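Local coordinates for protein activated BY transcription factor SSRB (Salmonella enterica, PDB 2WNW) that is a glycosyl hydrolase family 30 protein that pairs a TIM-barrel domain with a beta sandwich domain, at residues Leu392-Val396 / Leu407-Asp413; Cys30-Val36 / Arg418-Gly424; Arg87-Gln91 / Ile173-Tyr177; Met156-Leu162 / Thr202-Tyr208. Residues are numbered along the deposited sequence.

Contact 1 of 4, residues Leu392-Val396 / Leu407-Asp413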
# COMPACT_ATOMS: atom_id res chain seq x y z
N LEU A 392 1.73 -7.23 -8.35
CA LEU A 392 2.97 -7.52 -9.06
C LEU A 392 3.11 -6.52 -10.20
O LEU A 392 4.21 -6.29 -10.71
CB LEU A 392 2.98 -8.96 -9.60
CG LEU A 392 3.06 -10.07 -8.55
CD1 LEU A 392 3.17 -11.41 -9.25
CD2 LEU A 392 4.26 -9.86 -7.64
N LEU A 393 1.99 -5.95 -10.61
CA LEU A 393 2.01 -4.91 -11.64
C LEU A 393 2.03 -3.62 -10.83
O LEU A 393 0.99 -3.08 -10.45
CB LEU A 393 0.76 -4.98 -12.52
CG LEU A 393 0.84 -6.01 -13.65
CD1 LEU A 393 -0.51 -6.15 -14.34
CD2 LEU A 393 1.91 -5.58 -14.65
N GLU A 394 3.24 -3.16 -10.53
CA GLU A 394 3.44 -1.95 -9.74
C GLU A 394 3.12 -0.73 -10.59
O GLU A 394 3.50 -0.66 -11.76
CB GLU A 394 4.89 -1.89 -9.24
CG GLU A 394 5.25 -3.06 -8.33
CD GLU A 394 6.67 -2.96 -7.78
OE1 GLU A 394 7.18 -1.83 -7.64
OE2 GLU A 394 7.27 -4.01 -7.49
N GLU A 395 2.43 0.23 -10.01
CA GLU A 395 2.05 1.42 -10.76
C GLU A 395 1.79 2.65 -9.90
O GLU A 395 1.40 2.54 -8.74
CB GLU A 395 0.79 1.11 -11.58
CG GLU A 395 -0.43 0.66 -10.74
CD GLU A 395 -1.12 1.81 -10.02
OE1 GLU A 395 -1.12 2.93 -10.56
OE2 GLU A 395 -1.68 1.59 -8.92
N VAL A 396 2.02 3.81 -10.49
CA VAL A 396 1.76 5.08 -9.82
C VAL A 396 1.56 6.13 -10.91
O VAL A 396 2.26 6.13 -11.92
CB VAL A 396 2.92 5.51 -8.88
CG1 VAL A 396 4.20 5.75 -9.67
CG2 VAL A 396 2.52 6.75 -8.10
N LEU A 407 1.31 7.88 -16.29
CA LEU A 407 1.20 6.64 -15.52
C LEU A 407 2.43 5.76 -15.73
O LEU A 407 2.79 5.45 -16.87
CB LEU A 407 -0.05 5.85 -15.92
CG LEU A 407 -0.25 4.55 -15.14
CD1 LEU A 407 -0.66 4.88 -13.72
CD2 LEU A 407 -1.34 3.69 -15.80
N VAL A 408 3.06 5.36 -14.64
CA VAL A 408 4.23 4.48 -14.71
C VAL A 408 3.78 3.09 -14.28
O VAL A 408 3.15 2.93 -13.24
CB VAL A 408 5.36 4.96 -13.77
CG1 VAL A 408 6.54 4.01 -13.86
CG2 VAL A 408 5.79 6.37 -14.13
N VAL A 409 4.10 2.08 -15.09
CA VAL A 409 3.73 0.70 -14.77
C VAL A 409 4.98 -0.16 -14.92
O VAL A 409 5.69 -0.08 -15.92
CB VAL A 409 2.64 0.15 -15.73
CG1 VAL A 409 2.28 -1.28 -15.33
CG2 VAL A 409 1.40 1.04 -15.67
N TYR A 410 5.22 -0.99 -13.91
CA TYR A 410 6.38 -1.88 -13.88
C TYR A 410 5.93 -3.30 -13.53
O TYR A 410 5.28 -3.52 -12.51
CB TYR A 410 7.39 -1.37 -12.84
CG TYR A 410 8.40 -2.40 -12.38
CD1 TYR A 410 8.58 -2.66 -11.02
CD2 TYR A 410 9.17 -3.12 -13.29
CE1 TYR A 410 9.50 -3.61 -10.58
CE2 TYR A 410 10.10 -4.07 -12.87
CZ TYR A 410 10.25 -4.31 -11.51
OH TYR A 410 11.15 -5.26 -11.09
N ASN A 411 6.27 -4.25 -14.40
CA ASN A 411 5.90 -5.65 -14.19
C ASN A 411 7.04 -6.42 -13.53
O ASN A 411 8.02 -6.77 -14.19
CB ASN A 411 5.54 -6.30 -15.53
CG ASN A 411 5.31 -7.79 -15.41
OD1 ASN A 411 4.96 -8.28 -14.34
ND2 ASN A 411 5.50 -8.53 -16.51
N ARG A 412 6.92 -6.69 -12.23
CA ARG A 412 7.98 -7.41 -11.53
C ARG A 412 7.84 -8.92 -11.66
O ARG A 412 8.71 -9.67 -11.20
CB ARG A 412 8.02 -7.02 -10.04
CG ARG A 412 6.87 -7.55 -9.20
CD ARG A 412 7.04 -7.18 -7.73
NE ARG A 412 8.24 -7.77 -7.14
CZ ARG A 412 8.63 -7.58 -5.88
NH1 ARG A 412 7.91 -6.80 -5.07
NH2 ARG A 412 9.73 -8.14 -5.42
N ASP A 413 6.76 -9.38 -12.29
CA ASP A 413 6.54 -10.81 -12.47
C ASP A 413 7.60 -11.33 -13.43
O ASP A 413 8.22 -10.56 -14.17
CB ASP A 413 5.14 -11.06 -13.06
CG ASP A 413 4.59 -12.45 -12.73
OD1 ASP A 413 5.38 -13.33 -12.31
OD2 ASP A 413 3.37 -12.66 -12.90
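Two neighbouring strands of the beta sandwich domain, 393-399 and 405-411, form an antiparallel beta hairpin; their short segments run at 164° with axes 4.6 Å apart. Glu394 and Leu392 lose most surface to the partner segment (94 and 88 Å²), followed by Arg412 (59 Å²). Glu394 faces Tyr410 in a hydrogen-bonded pair, closed by Glu394 N to Tyr410 O (2.9 Å) and Tyr410 N to Glu394 O (2.8 Å). On the face shared with Tyr410 and Val396, its carboxylate reaches the edge of the Tyr410 ring and makes a long salt bridge from OE2 to Arg412 NH1 (3.7 Å), while His315 of helix 305-322 gives OE2 a hydrogen bond. Just before strand 393-399, Leu392 O accepts from Arg412 N (3.1 Å, 165°), which follows strand 405-411, and Leu392 also packs on Arg412 of the second subunit. Beside it, Asn411 forms an Asx turn, its OD1 accepting from Asp413 N at 2.9 Å. Apolar contact joins Leu392 CD2 to Arg412 CG at 3.8 Å.

Contact 2 of 4, residues Cys30-Val36 / Arg418-Gly424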
# COMPACT_ATOMS: atom_id res chain seq x y z
N CYS A 30 -14.52 -6.10 -16.16
CA CYS A 30 -13.71 -5.33 -15.21
C CYS A 30 -12.47 -6.05 -14.71
O CYS A 30 -11.93 -5.70 -13.66
CB CYS A 30 -14.56 -4.92 -14.01
SG CYS A 30 -15.88 -3.74 -14.39
N SER A 31 -12.00 -7.05 -15.45
CA SER A 31 -10.81 -7.79 -15.03
C SER A 31 -9.52 -7.18 -15.57
O SER A 31 -9.53 -6.44 -16.56
CB SER A 31 -10.91 -9.25 -15.49
OG SER A 31 -10.80 -9.34 -16.90
N GLU A 32 -8.41 -7.51 -14.92
CA GLU A 32 -7.07 -7.05 -15.30
C GLU A 32 -6.94 -5.54 -15.44
O GLU A 32 -6.23 -5.05 -16.32
CB GLU A 32 -6.63 -7.72 -16.60
CG GLU A 32 -6.38 -9.21 -16.45
CD GLU A 32 -5.89 -9.86 -17.73
OE1 GLU A 32 -5.51 -11.05 -17.68
OE2 GLU A 32 -5.89 -9.20 -18.79
N LEU A 33 -7.61 -4.81 -14.56
CA LEU A 33 -7.59 -3.36 -14.61
C LEU A 33 -6.57 -2.64 -13.75
O LEU A 33 -6.21 -3.09 -12.67
CB LEU A 33 -8.95 -2.80 -14.21
CG LEU A 33 -10.21 -3.13 -15.01
CD1 LEU A 33 -11.40 -2.46 -14.33
CD2 LEU A 33 -10.06 -2.65 -16.44
N ILE A 34 -6.11 -1.51 -14.26
CA ILE A 34 -5.27 -0.60 -13.50
C ILE A 34 -6.15 0.63 -13.67
O ILE A 34 -6.17 1.25 -14.74
CB ILE A 34 -3.88 -0.35 -14.11
CG1 ILE A 34 -2.97 -1.55 -13.82
CG2 ILE A 34 -3.27 0.92 -13.50
CD1 ILE A 34 -1.52 -1.38 -14.26
N SER A 35 -6.93 0.92 -12.64
CA SER A 35 -7.85 2.05 -12.67
C SER A 35 -7.17 3.35 -12.29
O SER A 35 -6.42 3.40 -11.31
CB SER A 35 -9.02 1.79 -11.72
OG SER A 35 -9.65 0.56 -12.02
N VAL A 36 -7.42 4.39 -13.06
CA VAL A 36 -6.85 5.70 -12.78
C VAL A 36 -7.97 6.71 -12.61
O VAL A 36 -8.93 6.73 -13.40
CB VAL A 36 -5.88 6.16 -13.89
CG1 VAL A 36 -4.71 5.19 -14.00
CG2 VAL A 36 -6.60 6.26 -15.23
N ARG A 418 -0.49 -8.69 -18.63
CA ARG A 418 -1.39 -7.76 -19.31
C ARG A 418 -2.19 -6.93 -18.32
O ARG A 418 -2.44 -7.35 -17.19
CB ARG A 418 -2.39 -8.52 -20.19
CG ARG A 418 -1.79 -9.22 -21.37
CD ARG A 418 -2.88 -9.99 -22.07
NE ARG A 418 -3.46 -10.99 -21.18
CZ ARG A 418 -4.77 -11.22 -21.05
NH1 ARG A 418 -5.64 -10.52 -21.75
NH2 ARG A 418 -5.19 -12.16 -20.20
N CYS A 419 -2.61 -5.76 -18.76
CA CYS A 419 -3.42 -4.89 -17.94
C CYS A 419 -4.16 -3.92 -18.84
O CYS A 419 -3.77 -3.71 -19.99
CB CYS A 419 -2.56 -4.11 -16.94
SG CYS A 419 -1.44 -2.89 -17.66
N ARG A 420 -5.25 -3.37 -18.33
CA ARG A 420 -6.01 -2.41 -19.09
C ARG A 420 -6.05 -1.13 -18.27
O ARG A 420 -6.64 -1.11 -17.19
CB ARG A 420 -7.43 -2.90 -19.34
CG ARG A 420 -7.56 -3.99 -20.39
CD ARG A 420 -9.03 -4.21 -20.73
NE ARG A 420 -9.74 -4.86 -19.64
CZ ARG A 420 -11.01 -4.63 -19.33
NH1 ARG A 420 -11.73 -3.75 -20.02
NH2 ARG A 420 -11.58 -5.29 -18.33
N VAL A 421 -5.41 -0.08 -18.75
CA VAL A 421 -5.43 1.19 -18.05
C VAL A 421 -6.82 1.74 -18.30
O VAL A 421 -7.19 2.01 -19.45
CB VAL A 421 -4.37 2.16 -18.59
CG1 VAL A 421 -4.48 3.50 -17.86
CG2 VAL A 421 -2.98 1.56 -18.40
N LEU A 422 -7.59 1.90 -17.23
CA LEU A 422 -8.96 2.38 -17.33
C LEU A 422 -9.12 3.77 -16.74
O LEU A 422 -8.92 3.98 -15.55
CB LEU A 422 -9.88 1.37 -16.63
CG LEU A 422 -11.41 1.42 -16.73
CD1 LEU A 422 -11.96 2.48 -15.81
CD2 LEU A 422 -11.83 1.67 -18.18
N ASP A 423 -9.48 4.73 -17.60
CA ASP A 423 -9.69 6.11 -17.21
C ASP A 423 -11.12 6.50 -17.57
O ASP A 423 -11.39 6.92 -18.70
CB ASP A 423 -8.70 7.02 -17.94
CG ASP A 423 -8.91 8.49 -17.63
OD1 ASP A 423 -8.25 9.33 -18.27
OD2 ASP A 423 -9.72 8.82 -16.74
N GLY A 424 -12.02 6.37 -16.61
CA GLY A 424 -13.41 6.70 -16.87
C GLY A 424 -14.03 5.70 -17.83
O GLY A 424 -14.03 4.50 -17.56
O HOH W 1 -11.43 5.60 -13.89
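Strand 33-37, from the N-terminal part of the chain, lies parallel to strand 417-423 of the beta sandwich domain, the short strand segments inclined at 21° with axes 4.6 Å apart. The parallel ladder is carried by Arg420 N to Glu32 O (2.8 Å), Ile34 N to Arg420 O (3.0 Å), Leu422 N to Ile34 O (2.9 Å) and Val36 N to Leu422 O (2.9 Å). Arg420, in an m,t,m conformation for chi1 to chi3, folds its guanidinium over loop residues 30-32, which lead into strand 33-37: NH2 donates to Ser31 O at 2.9 Å, and Leu33 CD2 lies over one face of the group, 3.6 Å from NH2. Glu427 and Asp29 supply its carboxylate partners. Glu32, at phi/psi 53/38°, extends from an m chi1 through two t angles, so that OE1 comes within 2.8 Å of Arg418 NH2; the oxygen sits over the guanidinium face, making this salt bridge purely electrostatic. On the face opposite Leu33, Arg420 and Leu422, Ile34 (m,t) sends CD1 to Cys419 SG at 3.7 Å; Val36 CG1 meets Val421 CG1 at 4.2 Å. A water bridges Val36 O (2.8 Å) and Gly424 N (2.9 Å). The chemistry thus implies strands joined by backbone bonds from Glu32 to Val36, that water continuing the link to Gly424, with one side-chain layer apolar and the cross-strand charge pairing, Glu32 with Arg418, at the 30-32 end.

Contact 3 of 4, residues Arg87-Gln91 / Ile173-Tyr177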
# COMPACT_ATOMS: atom_id res chain seq x y z
N ARG A 87 21.18 17.04 -4.70
CA ARG A 87 21.64 17.09 -3.32
C ARG A 87 23.16 17.13 -3.41
O ARG A 87 23.75 16.54 -4.31
CB ARG A 87 21.18 15.84 -2.55
CG ARG A 87 21.63 15.78 -1.08
CD ARG A 87 20.68 14.90 -0.27
NE ARG A 87 21.09 14.69 1.12
CZ ARG A 87 21.79 13.64 1.55
NH1 ARG A 87 22.16 12.68 0.71
NH2 ARG A 87 22.08 13.51 2.84
N MET A 88 23.78 17.86 -2.49
CA MET A 88 25.23 17.99 -2.47
C MET A 88 25.70 18.08 -1.03
O MET A 88 24.95 18.49 -0.14
CB MET A 88 25.66 19.22 -3.27
CG MET A 88 24.93 20.50 -2.89
SD MET A 88 25.07 21.70 -4.22
CE MET A 88 24.27 23.13 -3.48
N PRO A 89 26.96 17.70 -0.77
CA PRO A 89 27.51 17.73 0.58
C PRO A 89 28.15 19.03 1.04
O PRO A 89 28.80 19.74 0.25
CB PRO A 89 28.53 16.60 0.54
CG PRO A 89 29.10 16.76 -0.84
CD PRO A 89 27.86 16.98 -1.69
N ILE A 90 27.95 19.35 2.31
CA ILE A 90 28.54 20.51 2.95
C ILE A 90 29.75 19.86 3.62
O ILE A 90 29.62 19.16 4.63
CB ILE A 90 27.57 21.12 4.01
CG1 ILE A 90 26.31 21.63 3.31
CG2 ILE A 90 28.27 22.25 4.77
CD1 ILE A 90 25.24 22.19 4.25
N GLN A 91 30.92 20.09 3.03
CA GLN A 91 32.19 19.50 3.45
C GLN A 91 32.20 18.07 2.90
O GLN A 91 31.26 17.66 2.22
CB GLN A 91 32.39 19.54 4.97
CG GLN A 91 32.35 20.97 5.53
CD GLN A 91 32.95 21.12 6.91
OE1 GLN A 91 32.80 20.25 7.78
NE2 GLN A 91 33.63 22.23 7.14
N ILE A 173 29.24 28.38 9.86
CA ILE A 173 29.99 27.85 8.72
C ILE A 173 29.02 27.50 7.60
O ILE A 173 29.30 27.78 6.43
CB ILE A 173 30.77 26.57 9.10
CG1 ILE A 173 31.92 26.94 10.04
CG2 ILE A 173 31.30 25.88 7.84
CD1 ILE A 173 32.75 25.76 10.46
N ILE A 174 27.89 26.90 7.95
CA ILE A 174 26.88 26.54 6.96
C ILE A 174 26.36 27.78 6.24
O ILE A 174 26.12 27.76 5.04
CB ILE A 174 25.71 25.76 7.61
CG1 ILE A 174 26.20 24.40 8.09
CG2 ILE A 174 24.57 25.58 6.61
CD1 ILE A 174 25.18 23.60 8.89
N ILE A 175 26.20 28.88 6.98
CA ILE A 175 25.74 30.11 6.35
C ILE A 175 26.80 30.59 5.36
O ILE A 175 26.48 31.00 4.24
CB ILE A 175 25.49 31.23 7.40
CG1 ILE A 175 24.31 30.84 8.30
CG2 ILE A 175 25.20 32.55 6.70
CD1 ILE A 175 22.97 30.72 7.57
N ASN A 176 28.08 30.53 5.74
CA ASN A 176 29.13 30.96 4.83
C ASN A 176 29.21 30.06 3.61
O ASN A 176 29.58 30.50 2.52
CB ASN A 176 30.48 31.02 5.54
CG ASN A 176 30.69 32.35 6.25
OD1 ASN A 176 30.49 32.46 7.46
ND2 ASN A 176 31.08 33.36 5.49
N TYR A 177 28.87 28.79 3.79
CA TYR A 177 28.84 27.84 2.69
C TYR A 177 27.79 28.36 1.70
O TYR A 177 28.04 28.44 0.50
CB TYR A 177 28.42 26.45 3.21
CG TYR A 177 27.92 25.50 2.14
CD1 TYR A 177 28.80 24.71 1.41
CD2 TYR A 177 26.55 25.39 1.87
CE1 TYR A 177 28.34 23.83 0.43
CE2 TYR A 177 26.08 24.52 0.89
CZ TYR A 177 26.98 23.74 0.18
OH TYR A 177 26.51 22.87 -0.77
O HOH W 2 28.25 21.13 -2.00
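Strand 87-90 and helix 173-177 pass with their short axes 10.6 Å apart and their directions at 131°, and the nearest CA atoms, of Ile90 and Tyr177, lie 7.3 Å apart. At this spacing the backbones do not meet; side chains fill the gap, without a direct hydrogen bond. Tyr177 points its CA-to-CB bond toward the strand, and chi1 of 161° (t) sets one face of its ring against Ile90: Ile90 CG1 sits 3.9 Å from the ring centroid, 15° off the normal, a CH-pi contact. Ile90 CD1 also meets Ile174 CG2 at 4.2 Å, while Met88 CE approaches Tyr177 OH at 3.5 Å. A water adds a polar link, donating to Pro89 O (2.7 Å) and hydrogen-bonded to Tyr177 OH (2.8 Å). Met88 and Ile90 thus meet the helix, whereas the CA-to-CB bond of Pro89 points away and Arg87, not touching it, pairs with Asp239 and Glu294. Such packing of an outer helix against a closed eight-stranded parallel sheet is typical of the TIM barrel.

Contact 4 of 4, residues Met156-Leu162 / Thr202-Tyr208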
# COMPACT_ATOMS: atom_id res chain seq x y z
N MET A 156 36.48 13.65 11.59
CA MET A 156 35.29 13.74 10.74
C MET A 156 34.69 12.34 10.54
O MET A 156 33.48 12.21 10.33
CB MET A 156 35.63 14.37 9.39
CG MET A 156 35.93 15.86 9.47
SD MET A 156 36.19 16.61 7.87
CE MET A 156 34.49 16.78 7.28
N ASN A 157 35.53 11.31 10.61
CA ASN A 157 35.08 9.93 10.45
C ASN A 157 34.79 9.29 11.81
O ASN A 157 35.17 9.82 12.85
CB ASN A 157 36.15 9.07 9.77
CG ASN A 157 36.73 9.72 8.53
OD1 ASN A 157 37.92 10.06 8.50
ND2 ASN A 157 35.92 9.89 7.51
N GLY A 158 34.12 8.14 11.77
CA GLY A 158 33.84 7.40 12.99
C GLY A 158 32.80 7.91 13.96
O GLY A 158 32.87 7.58 15.15
N GLY A 159 31.85 8.69 13.48
CA GLY A 159 30.82 9.19 14.37
C GLY A 159 31.20 10.41 15.19
O GLY A 159 31.75 11.38 14.67
N GLY A 160 30.92 10.34 16.49
CA GLY A 160 31.20 11.46 17.37
C GLY A 160 30.02 12.40 17.30
O GLY A 160 29.06 12.15 16.56
N LYS A 161 30.06 13.48 18.07
CA LYS A 161 28.96 14.45 18.07
C LYS A 161 29.50 15.87 18.03
O LYS A 161 30.67 16.12 18.34
CB LYS A 161 28.10 14.29 19.33
CG LYS A 161 27.56 12.88 19.52
CD LYS A 161 26.61 12.80 20.71
CE LYS A 161 25.28 13.49 20.40
NZ LYS A 161 24.29 13.28 21.49
N LEU A 162 28.65 16.81 17.62
CA LEU A 162 29.04 18.21 17.57
C LEU A 162 29.12 18.68 19.01
O LEU A 162 28.20 18.45 19.79
CB LEU A 162 27.98 19.02 16.81
CG LEU A 162 28.20 20.53 16.70
CD1 LEU A 162 29.49 20.81 15.95
CD2 LEU A 162 27.01 21.17 15.97
N THR A 202 32.46 4.52 9.11
CA THR A 202 33.92 4.58 9.12
C THR A 202 34.34 5.82 8.34
O THR A 202 35.51 6.23 8.36
CB THR A 202 34.55 3.34 8.45
OG1 THR A 202 34.04 3.19 7.13
CG2 THR A 202 34.25 2.08 9.26
N TRP A 203 33.39 6.41 7.63
CA TRP A 203 33.64 7.63 6.86
C TRP A 203 32.95 8.81 7.56
O TRP A 203 32.51 8.68 8.70
CB TRP A 203 33.13 7.48 5.42
CG TRP A 203 31.70 7.04 5.29
CD1 TRP A 203 30.58 7.80 5.48
CD2 TRP A 203 31.24 5.74 4.90
NE1 TRP A 203 29.45 7.06 5.23
CE2 TRP A 203 29.83 5.79 4.87
CE3 TRP A 203 31.88 4.54 4.56
CZ2 TRP A 203 29.04 4.68 4.52
CZ3 TRP A 203 31.10 3.44 4.22
CH2 TRP A 203 29.70 3.52 4.20
N ASP A 204 32.87 9.95 6.88
CA ASP A 204 32.27 11.15 7.45
C ASP A 204 30.88 10.91 8.04
O ASP A 204 29.96 10.50 7.34
CB ASP A 204 32.19 12.24 6.38
CG ASP A 204 33.52 12.45 5.69
OD1 ASP A 204 34.22 13.43 6.01
OD2 ASP A 204 33.87 11.61 4.82
N SER A 205 30.75 11.18 9.34
CA SER A 205 29.48 10.98 10.03
C SER A 205 29.46 11.77 11.34
O SER A 205 30.51 12.15 11.86
CB SER A 205 29.27 9.48 10.31
OG SER A 205 30.42 8.91 10.91
N CYS A 206 28.27 12.01 11.87
CA CYS A 206 28.12 12.76 13.11
C CYS A 206 26.75 12.44 13.70
O CYS A 206 25.75 12.44 12.98
CB CYS A 206 28.22 14.26 12.82
SG CYS A 206 28.26 15.32 14.28
N LEU A 207 26.71 12.17 15.00
CA LEU A 207 25.46 11.82 15.67
C LEU A 207 24.75 12.98 16.36
O LEU A 207 25.38 13.85 16.95
CB LEU A 207 25.71 10.73 16.71
CG LEU A 207 26.39 9.43 16.27
CD1 LEU A 207 26.65 8.57 17.50
CD2 LEU A 207 25.51 8.70 15.27
N TYR A 208 23.43 12.96 16.27
CA TYR A 208 22.57 13.96 16.90
C TYR A 208 21.35 13.21 17.42
O TYR A 208 20.84 12.32 16.74
CB TYR A 208 22.03 14.99 15.90
CG TYR A 208 23.01 16.00 15.36
CD1 TYR A 208 23.03 17.31 15.84
CD2 TYR A 208 23.83 15.68 14.28
CE1 TYR A 208 23.85 18.28 15.26
CE2 TYR A 208 24.65 16.64 13.69
CZ TYR A 208 24.64 17.93 14.18
OH TYR A 208 25.43 18.88 13.56
O HOH W 3 25.89 16.30 17.21
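Three direct hydrogen bonds tie the loops. Leu207 N donates to Gly160 O at 2.8 Å and 175°, Ser205 N to Met156 O at 3.1 Å and 162°, and Gly159 N to Ser205 OG at 2.9 Å; the same hydroxyl donates to Trp203 O at 3.1 Å. A water extends the link, accepting from Leu162 N (2.8 Å) and donating to Leu207 O (2.5 Å). Gly159, at phi/psi 81/-132°, and Gly160, at 86/178°, hold backbone angles where a CB would clash with the preceding carbonyl. Lys161 CG rests on Leu207 CB at 4.0 Å as its amine forms a salt bridge with Glu212, and Asp204 is held by Ser92 and His343. Apolar packing closes the far end, where Leu162 CD2 lies 4.3 Å from Tyr208 CE1. Beta-alpha loops at this end, here after adjacent strands 138-143 and 190-192, typically frame the active-site mouth of a TIM barrel; a bound glycerol about 3 Å from the nearest Trp203 side-chain atom, probably from the crystallisation liquor, is consistent with a pocket.

Contacts 1 and 2 lie in the curled, mixed beta structure of the sandwich, their centres about 12 Å apart, and their side chains pack on each other, as Leu407 CD2 on Val421 CG2 (3.7 Å); both also reach the second subunit. Contacts 3 and 4 lie across the chain's centre in the TIM barrel, their centres about 16 Å apart, and meet where the end of the Gln91 side chain packs on Met156. Contacts 1 and 3 are buried, 2 and 4 partly exposed. Backbone ladders dominate 1 and 2, one local and antiparallel, the other parallel across 382 residues; contact 3 relies on side-chain packing, contact 4 on loop hydrogen bonds. Loop 156-162 leads from strand 138-143 to helix 167-183 of contact 3.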